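Local coordinates for takeout-like protein 1 (Epiphyas postvittana, PDB 4G0S) that probably binds and carries fatty, hormone-like ligands in an internal hydrophobic cavity, as a takeout-family relative of the juvenile hormone binding proteins, at residues K79-E84 with V127-E132; D90-G95 with K115-N120; K119-H124 with F150-N155. All coordinates share one frame; numbering follows the deposited sequence.

Interaction 1 (K79-E84 with V127-E132); sequences KKKNIE and VSYEME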
loop_
_atom_site.group_PDB
_atom_site.type_symbol
_atom_site.label_atom_id
_atom_site.label_comp_id
_atom_site.label_asym_id
_atom_site.label_seq_id
_atom_site.Cartn_x
_atom_site.Cartn_y
_atom_site.Cartn_z
ATOM N N LYS A 79 -15.446 -20.789 -0.783
ATOM C CA LYS A 79 -15.365 -21.824 -1.796
ATOM C C LYS A 79 -14.127 -21.563 -2.640
ATOM O O LYS A 79 -13.408 -22.496 -2.983
ATOM C CB LYS A 79 -16.635 -21.845 -2.670
ATOM C CG LYS A 79 -16.681 -22.949 -3.729
ATOM C CD LYS A 79 -16.359 -24.345 -3.180
ATOM C CE LYS A 79 -15.188 -24.956 -3.944
ATOM N NZ LYS A 79 -15.077 -26.437 -3.830
ATOM N N LYS A 80 -13.883 -20.280 -2.920
ATOM C CA LYS A 80 -12.782 -19.816 -3.774
ATOM C C LYS A 80 -11.471 -19.705 -3.003
ATOM O O LYS A 80 -10.403 -19.563 -3.598
ATOM C CB LYS A 80 -13.118 -18.431 -4.351
ATOM C CG LYS A 80 -13.860 -18.407 -5.680
ATOM C CD LYS A 80 -13.728 -17.015 -6.309
ATOM C CE LYS A 80 -13.926 -17.034 -7.826
ATOM N NZ LYS A 80 -14.480 -15.756 -8.367
ATOM N N LYS A 81 -11.580 -19.781 -1.676
ATOM C CA LYS A 81 -10.515 -19.397 -0.740
ATOM C C LYS A 81 -9.745 -18.184 -1.269
ATOM O O LYS A 81 -8.513 -18.198 -1.477
ATOM C CB LYS A 81 -9.634 -20.600 -0.361
ATOM C CG LYS A 81 -10.412 -21.638 0.453
ATOM C CD LYS A 81 -9.612 -22.896 0.730
ATOM C CE LYS A 81 -10.535 -24.112 0.711
ATOM N NZ LYS A 81 -9.951 -25.185 -0.119
ATOM N N ASN A 82 -10.541 -17.147 -1.511
ATOM C CA ASN A 82 -10.118 -15.864 -2.008
ATOM C C ASN A 82 -10.750 -14.808 -1.129
ATOM O O ASN A 82 -11.900 -14.997 -0.666
ATOM C CB ASN A 82 -10.663 -15.672 -3.419
ATOM C CG ASN A 82 -9.584 -15.598 -4.467
ATOM O OD1 ASN A 82 -8.542 -16.263 -4.376
ATOM N ND2 ASN A 82 -9.844 -14.811 -5.503
ATOM N N ILE A 83 -9.994 -13.726 -0.885
ATOM C CA ILE A 83 -10.484 -12.511 -0.217
ATOM C C ILE A 83 -10.241 -11.290 -1.111
ATOM O O ILE A 83 -9.110 -11.091 -1.612
ATOM C CB ILE A 83 -9.852 -12.250 1.176
ATOM C CG1 ILE A 83 -10.124 -13.381 2.132
ATOM C CG2 ILE A 83 -10.447 -10.986 1.777
ATOM C CD1 ILE A 83 -8.956 -13.712 3.049
ATOM N N GLU A 84 -11.312 -10.514 -1.335
ATOM C CA GLU A 84 -11.212 -9.208 -1.997
ATOM C C GLU A 84 -11.386 -8.116 -0.940
ATOM O O GLU A 84 -12.306 -8.189 -0.116
ATOM C CB GLU A 84 -12.265 -9.006 -3.090
ATOM C CG GLU A 84 -12.412 -10.119 -4.132
ATOM C CD GLU A 84 -13.097 -9.616 -5.388
ATOM O OE1 GLU A 84 -13.529 -8.441 -5.418
ATOM O OE2 GLU A 84 -13.216 -10.382 -6.361
ATOM N N VAL A 127 -6.609 -11.379 -2.613
ATOM C CA VAL A 127 -5.735 -12.299 -1.908
ATOM C C VAL A 127 -6.315 -13.678 -2.029
ATOM O O VAL A 127 -7.533 -13.872 -1.895
ATOM C CB VAL A 127 -5.598 -11.981 -0.397
ATOM C CG1 VAL A 127 -4.637 -12.969 0.277
ATOM C CG2 VAL A 127 -5.102 -10.561 -0.167
ATOM N N SER A 128 -5.449 -14.641 -2.319
ATOM C CA SER A 128 -5.886 -16.006 -2.311
ATOM C C SER A 128 -5.312 -16.619 -1.058
ATOM O O SER A 128 -4.408 -16.074 -0.471
ATOM C CB SER A 128 -5.501 -16.755 -3.627
ATOM O OG SER A 128 -4.163 -17.211 -3.635
ATOM N N TYR A 129 -5.872 -17.718 -0.584
ATOM C CA TYR A 129 -5.337 -18.306 0.654
ATOM C C TYR A 129 -5.544 -19.804 0.706
ATOM O O TYR A 129 -6.116 -20.394 -0.188
ATOM C CB TYR A 129 -5.936 -17.622 1.892
ATOM C CG TYR A 129 -7.375 -17.989 2.181
ATOM C CD1 TYR A 129 -7.703 -19.186 2.839
ATOM C CD2 TYR A 129 -8.409 -17.146 1.809
ATOM C CE1 TYR A 129 -9.002 -19.522 3.104
ATOM C CE2 TYR A 129 -9.722 -17.467 2.077
ATOM C CZ TYR A 129 -10.010 -18.658 2.737
ATOM O OH TYR A 129 -11.321 -18.988 3.017
ATOM N N GLU A 130 -5.092 -20.398 1.792
ATOM C CA GLU A 130 -5.261 -21.817 2.057
ATOM C C GLU A 130 -5.424 -21.987 3.570
ATOM O O GLU A 130 -4.939 -21.146 4.374
ATOM C CB GLU A 130 -4.001 -22.569 1.594
ATOM C CG GLU A 130 -4.244 -23.938 1.022
ATOM C CD GLU A 130 -4.941 -23.904 -0.327
ATOM O OE1 GLU A 130 -4.298 -23.666 -1.399
ATOM O OE2 GLU A 130 -6.162 -24.179 -0.312
ATOM N N MET A 131 -6.069 -23.068 3.971
ATOM C CA MET A 131 -6.093 -23.406 5.385
ATOM C C MET A 131 -5.036 -24.433 5.720
ATOM O O MET A 131 -4.938 -25.491 5.108
ATOM C CB MET A 131 -7.494 -23.805 5.849
ATOM C CG MET A 131 -8.505 -22.672 5.700
ATOM S SD MET A 131 -8.676 -21.542 7.117
ATOM C CE MET A 131 -10.483 -21.554 7.174
ATOM N N GLU A 132 -4.183 -24.066 6.655
ATOM C CA GLU A 132 -3.155 -24.960 7.112
ATOM C C GLU A 132 -3.352 -25.206 8.565
ATOM O O GLU A 132 -3.802 -24.323 9.317
ATOM C CB GLU A 132 -1.773 -24.351 6.926
ATOM C CG GLU A 132 -1.353 -24.157 5.483
ATOM C CD GLU A 132 0.122 -23.833 5.390
ATOM O OE1 GLU A 132 0.763 -23.708 6.476
ATOM O OE2 GLU A 132 0.628 -23.681 4.250
#

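Interaction 2 (D90-G95 with K115-N120); sequences DATVKG and KLKLKN. With MYR (myristic acid), chain D.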
loop_
_atom_site.group_PDB
_atom_site.type_symbol
_atom_site.label_atom_id
_atom_site.label_comp_id
_atom_site.label_asym_id
_atom_site.label_seq_id
_atom_site.Cartn_x
_atom_site.Cartn_y
_atom_site.Cartn_z
ATOM N N ASP A 90 -6.293 9.166 1.766
ATOM C CA ASP A 90 -5.326 10.134 1.287
ATOM C C ASP A 90 -3.989 9.680 1.881
ATOM O O ASP A 90 -3.887 9.522 3.091
ATOM C CB ASP A 90 -5.566 11.607 1.703
ATOM C CG ASP A 90 -7.000 11.926 2.161
ATOM O OD1 ASP A 90 -7.959 11.115 2.035
ATOM O OD2 ASP A 90 -7.148 13.065 2.668
ATOM N N ALA A 91 -2.976 9.495 1.034
ATOM C CA ALA A 91 -1.648 9.114 1.489
ATOM C C ALA A 91 -0.535 10.116 1.173
ATOM O O ALA A 91 -0.657 11.016 0.294
ATOM C CB ALA A 91 -1.285 7.738 0.953
ATOM N N THR A 92 0.545 9.997 1.942
ATOM C CA THR A 92 1.773 10.677 1.577
ATOM C C THR A 92 2.910 9.667 1.416
ATOM O O THR A 92 2.954 8.711 2.121
ATOM C CB THR A 92 2.113 11.776 2.596
ATOM O OG1 THR A 92 1.062 12.755 2.594
ATOM C CG2 THR A 92 3.400 12.466 2.194
ATOM N N VAL A 93 3.795 9.881 0.457
ATOM C CA VAL A 93 4.921 8.975 0.183
ATOM C C VAL A 93 6.169 9.817 0.176
ATOM O O VAL A 93 6.315 10.686 -0.677
ATOM C CB VAL A 93 4.818 8.274 -1.206
ATOM C CG1 VAL A 93 6.071 7.433 -1.506
ATOM C CG2 VAL A 93 3.555 7.450 -1.300
ATOM N N LYS A 94 7.074 9.533 1.096
ATOM C CA LYS A 94 8.274 10.313 1.231
ATOM C C LYS A 94 9.500 9.439 1.009
ATOM O O LYS A 94 9.398 8.210 1.054
ATOM C CB LYS A 94 8.335 10.968 2.621
ATOM C CG LYS A 94 7.360 12.130 2.809
ATOM C CD LYS A 94 7.303 12.612 4.263
ATOM C CE LYS A 94 6.363 13.830 4.407
ATOM N NZ LYS A 94 6.296 14.366 5.813
ATOM N N GLY A 95 10.639 10.083 0.770
ATOM C CA GLY A 95 11.922 9.398 0.841
ATOM C C GLY A 95 12.964 10.052 -0.038
ATOM O O GLY A 95 12.702 11.044 -0.715
ATOM N N LYS A 115 8.156 14.296 -1.749
ATOM C CA LYS A 115 6.903 14.202 -0.989
ATOM C C LYS A 115 5.801 14.116 -2.020
ATOM O O LYS A 115 5.536 15.110 -2.705
ATOM C CB LYS A 115 6.664 15.469 -0.130
ATOM C CG LYS A 115 5.353 15.365 0.639
ATOM C CD LYS A 115 5.161 16.389 1.742
ATOM C CE LYS A 115 3.706 16.292 2.208
ATOM N NZ LYS A 115 3.409 17.459 3.081
ATOM N N LEU A 116 5.178 12.937 -2.174
ATOM C CA LEU A 116 3.993 12.824 -3.049
ATOM C C LEU A 116 2.821 12.883 -2.146
ATOM O O LEU A 116 2.843 12.261 -1.109
ATOM C CB LEU A 116 3.871 11.445 -3.693
ATOM C CG LEU A 116 4.417 10.859 -4.954
ATOM C CD1 LEU A 116 3.987 9.414 -4.869
ATOM C CD2 LEU A 116 3.820 11.574 -6.175
ATOM N N LYS A 117 1.758 13.544 -2.571
ATOM C CA LYS A 117 0.503 13.533 -1.808
ATOM C C LYS A 117 -0.561 12.961 -2.689
ATOM O O LYS A 117 -0.854 13.523 -3.757
ATOM C CB LYS A 117 0.074 14.958 -1.477
ATOM C CG LYS A 117 0.518 15.461 -0.147
ATOM C CD LYS A 117 -0.528 16.452 0.365
ATOM C CE LYS A 117 0.102 17.695 0.987
ATOM N NZ LYS A 117 -0.840 18.871 1.010
ATOM N N LEU A 118 -1.156 11.865 -2.232
ATOM C CA LEU A 118 -2.219 11.182 -2.949
ATOM C C LEU A 118 -3.590 11.515 -2.373
ATOM O O LEU A 118 -3.785 11.470 -1.166
ATOM C CB LEU A 118 -1.972 9.681 -2.936
ATOM C CG LEU A 118 -0.627 9.291 -3.557
ATOM C CD1 LEU A 118 -0.457 7.785 -3.467
ATOM C CD2 LEU A 118 -0.540 9.789 -5.006
ATOM N N LYS A 119 -4.532 11.853 -3.244
ATOM C CA LYS A 119 -5.840 12.361 -2.799
ATOM C C LYS A 119 -6.905 11.391 -3.286
ATOM O O LYS A 119 -7.151 11.277 -4.461
ATOM C CB LYS A 119 -6.046 13.813 -3.305
ATOM C CG LYS A 119 -7.283 14.538 -2.807
ATOM C CD LYS A 119 -7.084 15.238 -1.464
ATOM C CE LYS A 119 -8.433 15.734 -0.942
ATOM N NZ LYS A 119 -9.210 14.550 -0.459
ATOM N N ASN A 120 -7.484 10.641 -2.359
ATOM C CA ASN A 120 -8.528 9.668 -2.654
ATOM C C ASN A 120 -7.972 8.484 -3.501
ATOM O O ASN A 120 -8.495 8.177 -4.570
ATOM C CB ASN A 120 -9.713 10.381 -3.333
ATOM C CG ASN A 120 -10.946 9.529 -3.427
ATOM O OD1 ASN A 120 -11.006 8.461 -2.829
ATOM N ND2 ASN A 120 -11.954 9.989 -4.195
HETATM C C1 MYR D . -0.635 2.988 -1.438
HETATM O O1 MYR D . -1.495 3.891 -1.470
HETATM O O2 MYR D . -0.738 2.088 -0.566
HETATM C C2 MYR D . 0.517 2.960 -2.455
HETATM C C3 MYR D . 0.851 4.260 -3.225
HETATM C C4 MYR D . 0.331 4.348 -4.664
HETATM C C5 MYR D . 1.301 4.923 -5.719
HETATM C C6 MYR D . 1.109 6.406 -6.077
HETATM C C7 MYR D . 1.301 6.684 -7.560
HETATM C C8 MYR D . 1.705 8.116 -7.887
HETATM C C9 MYR D . 2.833 8.175 -8.925
HETATM C C10 MYR D . 4.211 8.088 -8.285
HETATM C C11 MYR D . 5.324 7.789 -9.289
HETATM C C12 MYR D . 6.618 8.496 -8.932
HETATM C C13 MYR D . 7.147 9.206 -10.192
HETATM C C14 MYR D . 8.276 10.172 -9.910
#

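Interaction 3 (K119-H124 with F150-N155); sequences KNIHIH and FDVKDN. With MYR (myristic acid), chain D.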
loop_
_atom_site.group_PDB
_atom_site.type_symbol
_atom_site.label_atom_id
_atom_site.label_comp_id
_atom_site.label_asym_id
_atom_site.label_seq_id
_atom_site.Cartn_x
_atom_site.Cartn_y
_atom_site.Cartn_z
ATOM N N LYS A 119 -4.532 11.853 -3.244
ATOM C CA LYS A 119 -5.840 12.361 -2.799
ATOM C C LYS A 119 -6.905 11.391 -3.286
ATOM O O LYS A 119 -7.151 11.277 -4.461
ATOM C CB LYS A 119 -6.046 13.813 -3.305
ATOM C CG LYS A 119 -7.283 14.538 -2.807
ATOM C CD LYS A 119 -7.084 15.238 -1.464
ATOM C CE LYS A 119 -8.433 15.734 -0.942
ATOM N NZ LYS A 119 -9.210 14.550 -0.459
ATOM N N ASN A 120 -7.484 10.641 -2.359
ATOM C CA ASN A 120 -8.528 9.668 -2.654
ATOM C C ASN A 120 -7.972 8.484 -3.501
ATOM O O ASN A 120 -8.495 8.177 -4.570
ATOM C CB ASN A 120 -9.713 10.381 -3.333
ATOM C CG ASN A 120 -10.946 9.529 -3.427
ATOM O OD1 ASN A 120 -11.006 8.461 -2.829
ATOM N ND2 ASN A 120 -11.954 9.989 -4.195
ATOM N N ILE A 121 -6.900 7.843 -3.035
ATOM C CA ILE A 121 -6.427 6.647 -3.754
ATOM C C ILE A 121 -7.229 5.400 -3.461
ATOM O O ILE A 121 -7.335 4.950 -2.312
ATOM C CB ILE A 121 -4.884 6.386 -3.704
ATOM C CG1 ILE A 121 -4.524 5.159 -4.575
ATOM C CG2 ILE A 121 -4.338 6.304 -2.275
ATOM C CD1 ILE A 121 -3.027 4.918 -4.768
ATOM N N HIS A 122 -7.779 4.817 -4.520
ATOM C CA HIS A 122 -8.577 3.611 -4.367
ATOM C C HIS A 122 -7.756 2.407 -4.679
ATOM O O HIS A 122 -6.895 2.420 -5.569
ATOM C CB HIS A 122 -9.879 3.693 -5.180
ATOM C CG HIS A 122 -10.942 4.547 -4.510
ATOM N ND1 HIS A 122 -12.127 4.037 -4.062
ATOM C CD2 HIS A 122 -10.943 5.890 -4.170
ATOM C CE1 HIS A 122 -12.836 5.002 -3.485
ATOM N NE2 HIS A 122 -12.121 6.144 -3.553
ATOM N N ILE A 123 -7.987 1.353 -3.910
ATOM C CA ILE A 123 -7.190 0.136 -4.010
ATOM C C ILE A 123 -8.154 -1.001 -4.109
ATOM O O ILE A 123 -9.229 -1.016 -3.436
ATOM C CB ILE A 123 -6.317 -0.099 -2.766
ATOM C CG1 ILE A 123 -5.545 1.168 -2.354
ATOM C CG2 ILE A 123 -5.336 -1.243 -2.983
ATOM C CD1 ILE A 123 -4.296 1.380 -3.153
ATOM N N HIS A 124 -7.790 -1.942 -4.970
ATOM C CA HIS A 124 -8.491 -3.204 -5.058
ATOM C C HIS A 124 -7.507 -4.292 -4.799
ATOM O O HIS A 124 -6.642 -4.537 -5.627
ATOM C CB HIS A 124 -9.153 -3.370 -6.416
ATOM C CG HIS A 124 -10.029 -4.584 -6.497
ATOM N ND1 HIS A 124 -11.337 -4.564 -6.117
ATOM C CD2 HIS A 124 -9.744 -5.888 -6.891
ATOM C CE1 HIS A 124 -11.853 -5.802 -6.269
ATOM N NE2 HIS A 124 -10.864 -6.618 -6.718
ATOM N N PHE A 150 -4.834 -0.009 -8.558
ATOM C CA PHE A 150 -5.036 1.286 -7.917
ATOM C C PHE A 150 -5.646 2.365 -8.820
ATOM O O PHE A 150 -5.849 2.162 -9.998
ATOM C CB PHE A 150 -3.756 1.774 -7.301
ATOM C CG PHE A 150 -2.726 2.231 -8.304
ATOM C CD1 PHE A 150 -2.604 3.567 -8.620
ATOM C CD2 PHE A 150 -1.875 1.311 -8.910
ATOM C CE1 PHE A 150 -1.648 3.990 -9.510
ATOM C CE2 PHE A 150 -0.920 1.730 -9.818
ATOM C CZ PHE A 150 -0.814 3.080 -10.118
ATOM N N ASP A 151 -5.910 3.530 -8.248
ATOM C CA ASP A 151 -6.719 4.513 -8.890
ATOM C C ASP A 151 -6.668 5.769 -8.023
ATOM O O ASP A 151 -7.425 5.906 -7.047
ATOM C CB ASP A 151 -8.149 3.984 -8.903
ATOM C CG ASP A 151 -9.101 4.874 -9.651
ATOM O OD1 ASP A 151 -8.643 5.733 -10.434
ATOM O OD2 ASP A 151 -10.331 4.692 -9.460
ATOM N N VAL A 152 -5.779 6.694 -8.377
ATOM C CA VAL A 152 -5.697 7.950 -7.685
ATOM C C VAL A 152 -6.800 8.794 -8.299
ATOM O O VAL A 152 -6.643 9.364 -9.397
ATOM C CB VAL A 152 -4.296 8.561 -7.865
ATOM C CG1 VAL A 152 -4.062 9.696 -6.867
ATOM C CG2 VAL A 152 -3.215 7.475 -7.735
ATOM N N LYS A 153 -7.949 8.818 -7.620
ATOM C CA LYS A 153 -9.162 9.444 -8.163
ATOM C C LYS A 153 -9.236 10.971 -8.062
ATOM O O LYS A 153 -9.758 11.630 -8.969
ATOM C CB LYS A 153 -10.410 8.842 -7.522
ATOM C CG LYS A 153 -10.953 7.627 -8.251
ATOM C CD LYS A 153 -12.384 7.345 -7.777
ATOM C CE LYS A 153 -12.665 5.850 -7.806
ATOM N NZ LYS A 153 -12.484 5.266 -9.184
ATOM N N ASP A 154 -8.754 11.553 -6.972
ATOM C CA ASP A 154 -8.836 13.000 -6.878
ATOM C C ASP A 154 -7.621 13.687 -7.394
ATOM O O ASP A 154 -7.739 14.558 -8.217
ATOM C CB ASP A 154 -9.142 13.475 -5.459
ATOM C CG ASP A 154 -10.585 13.315 -5.128
ATOM O OD1 ASP A 154 -11.246 12.556 -5.879
ATOM O OD2 ASP A 154 -11.048 13.928 -4.144
ATOM N N ASN A 155 -6.442 13.304 -6.923
ATOM C CA ASN A 155 -5.305 14.127 -7.228
ATOM C C ASN A 155 -4.009 13.515 -6.790
ATOM O O ASN A 155 -3.971 12.737 -5.868
ATOM C CB ASN A 155 -5.492 15.466 -6.490
ATOM C CG ASN A 155 -4.836 16.621 -7.198
ATOM O OD1 ASN A 155 -5.174 17.774 -6.954
ATOM N ND2 ASN A 155 -3.873 16.325 -8.064
HETATM C C1 MYR D . -0.635 2.988 -1.438
HETATM O O1 MYR D . -1.495 3.891 -1.470
HETATM O O2 MYR D . -0.738 2.088 -0.566
HETATM C C2 MYR D . 0.517 2.960 -2.455
HETATM C C3 MYR D . 0.851 4.260 -3.225
HETATM C C4 MYR D . 0.331 4.348 -4.664
HETATM C C5 MYR D . 1.301 4.923 -5.719
HETATM C C6 MYR D . 1.109 6.406 -6.077
HETATM C C7 MYR D . 1.301 6.684 -7.560
HETATM C C8 MYR D . 1.705 8.116 -7.887
HETATM C C9 MYR D . 2.833 8.175 -8.925
HETATM C C10 MYR D . 4.211 8.088 -8.285
HETATM C C11 MYR D . 5.324 7.789 -9.289
HETATM C C12 MYR D . 6.618 8.496 -8.932
HETATM C C13 MYR D . 7.147 9.206 -10.192
HETATM C C14 MYR D . 8.276 10.172 -9.910
#

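Interaction 1 (K79-E84 with V127-E132)
K81, N82 and I83 pair antiparallel with Y129, S128 and V127, joining the start of strand 82-100 to the far part of strand 113-133 in the curled sheet of the takeout fold. K81 and N82 together face D77 of the preceding strand as a G1 beta bulge, for which K81 adopts left-handed backbone angles (phi 36°). Backbone polar groups satisfy one another. I83 and V127 form a hydrogen-bonded pair, I83 N to V127 O and V127 N to I83 O, each 2.7 Å. Beyond the non-hydrogen-bonded pair N82 and S128, Y129 N donates a hydrogen bond to K81 O at 2.8 Å. The backbone of S128 is hydrogen-bonded to K144 and K145 on strand 139-153.

The ring of Y129 is where K81 and I83 meet. Y129 CG sits between the backbone N and the carbonyl carbon (chi1 74°), which folds the ring back across K81. There K81 CB lies 3.7 Å from the centroid of the Y129 ring, 15° off its normal, a CH-pi contact, and K81 O lies over a ring face too. The side chain of I83, apolar as suits the buried face, crosses that of Y129 at about a right angle, its CD1 3.7 Å from Y129 CD2. The phenol oxygen is satisfied by W76 NE1, whose indole also meets the Y129 ring. A leucine here would probably leave W76 NE1 without its acceptor and K81 CB without the flat surface it covers.

K81, bent at its outer torsions, makes a long salt bridge from NZ to E130 OE2 (3.9 Å). On the face of N82 and S128, small polar residues fit a partly exposed surface, and N82 OD1 comes 3.2 Å from S128 CB.

Interaction 2 (D90-G95 with K115-N120)
D90-K94 and K115-K119 meet as neighbouring antiparallel strands, midway along strand 82-100 and near the start of strand 113-133, forming one wall over a bound myristic acid. V93 and L116 make a regular hydrogen-bonded pair, with V93 N to L116 O at 3.0 Å and L116 N to V93 O at 2.9 Å. At A91 and L118 the pairing is lopsided: L118 N reaches A91 O at 2.7 Å, but the return bond from A91 N is weak.

The alternation of side chains gives the two-faced sheet of the JHBP-like fold. A91, V93, L116 and L118 are buried and apolar on the ligand side. L116 lies beside V93, its CD1 3.9 Å from V93 CB, and the same methyl meets myristic acid C10 at 3.7 Å. With CG turned anti to its carbonyl carbon (chi1 -58°), L118 brings CD1 to 3.3 Å from myristic acid C6.

T92, K94, K115 and K117 occupy the other face, where long lysines can carry their charges to solvent. The extended chains of K94 and K115 run side by side, and T92 presents the methyl CG2, not its hydroxyl, to K115 CG at 3.8 Å.

Interaction 3 (K119-H124 with F150-N155)
K119-I123 and F150-N155 are bound first by their backbones, across an antiparallel pairing distorted by a classic beta bulge. D154 and N155 both face K119, whose carbonyl oxygen accepts from two donors, D154 N at 3.0 Å and N155 N at 3.3 Å, while K119 N returns a bond to N155 O. Past the bulge the register has shifted by one residue; K153 N binds N120 O, and H122 N meets D151 O with an almost straight N-H...O angle (179°), the donor lying above the carbonyl plane.

Polar side chains reinforce the corner that the chain turns at N120. The amide of N120, its CG turned away from the backbone N (chi1 -168°), sends ND2 to D154 OD1 at 3.2 Å. The bond lies in the amide plane but reaches the carboxylate from above its plane, the amide and carboxylate planes standing 89° apart. Asparagine suits this place because it accepts left-handed backbone angles and offers a donor here; its OD1 also takes a weak bond from H122 NE2.

Over the imidazole of H122, K153 lays CE 4.0 Å from the ring centroid, a CH-pi contact in which the lysine's aliphatic part crosses the ring's side chain at about a right angle.

Apolar contacts fill the inner face. I121 CD1 lies 3.9 Å from V152 CG2. The same I121 CD1 is 3.4 Å from myristic acid C4, a purely hydrocarbon side chain suiting a fatty one. I123 CD1 also packs on F150 CB. Elsewhere, K119 CG packs 3.4 Å from D154 CB.

On the other side of this strand, I121 and I123 are joined by backbone hydrogen bonds to L89 and F87 of strand 82-100, and H122 stacks on H88. M194 of helix 191-211 meets I123 and F150, while helix 182-189 brings S186 against V152 and K183 into a salt bridge with D151.

In the fold
All three interactions belong to one curled antiparallel sheet, and strand 113-133 takes part in each. Interactions 1 and 2 pair it with strand 82-100 at places whose centres lie 31 Å apart, on opposite sides of the chain's centre; interaction 3 pairs it with strand 139-153. Along the chain, both segments of interaction 2 fall between those of interaction 1, whereas those of interactions 1 and 3 alternate. The centres of interactions 1 and 3 are 25 Å apart, yet they meet where E84 packs against H124. Interactions 2 and 3, centres 11 Å apart, share K119 and N120; both touch the same myristic acid, so the strand meets the ligand on both sides of its corner.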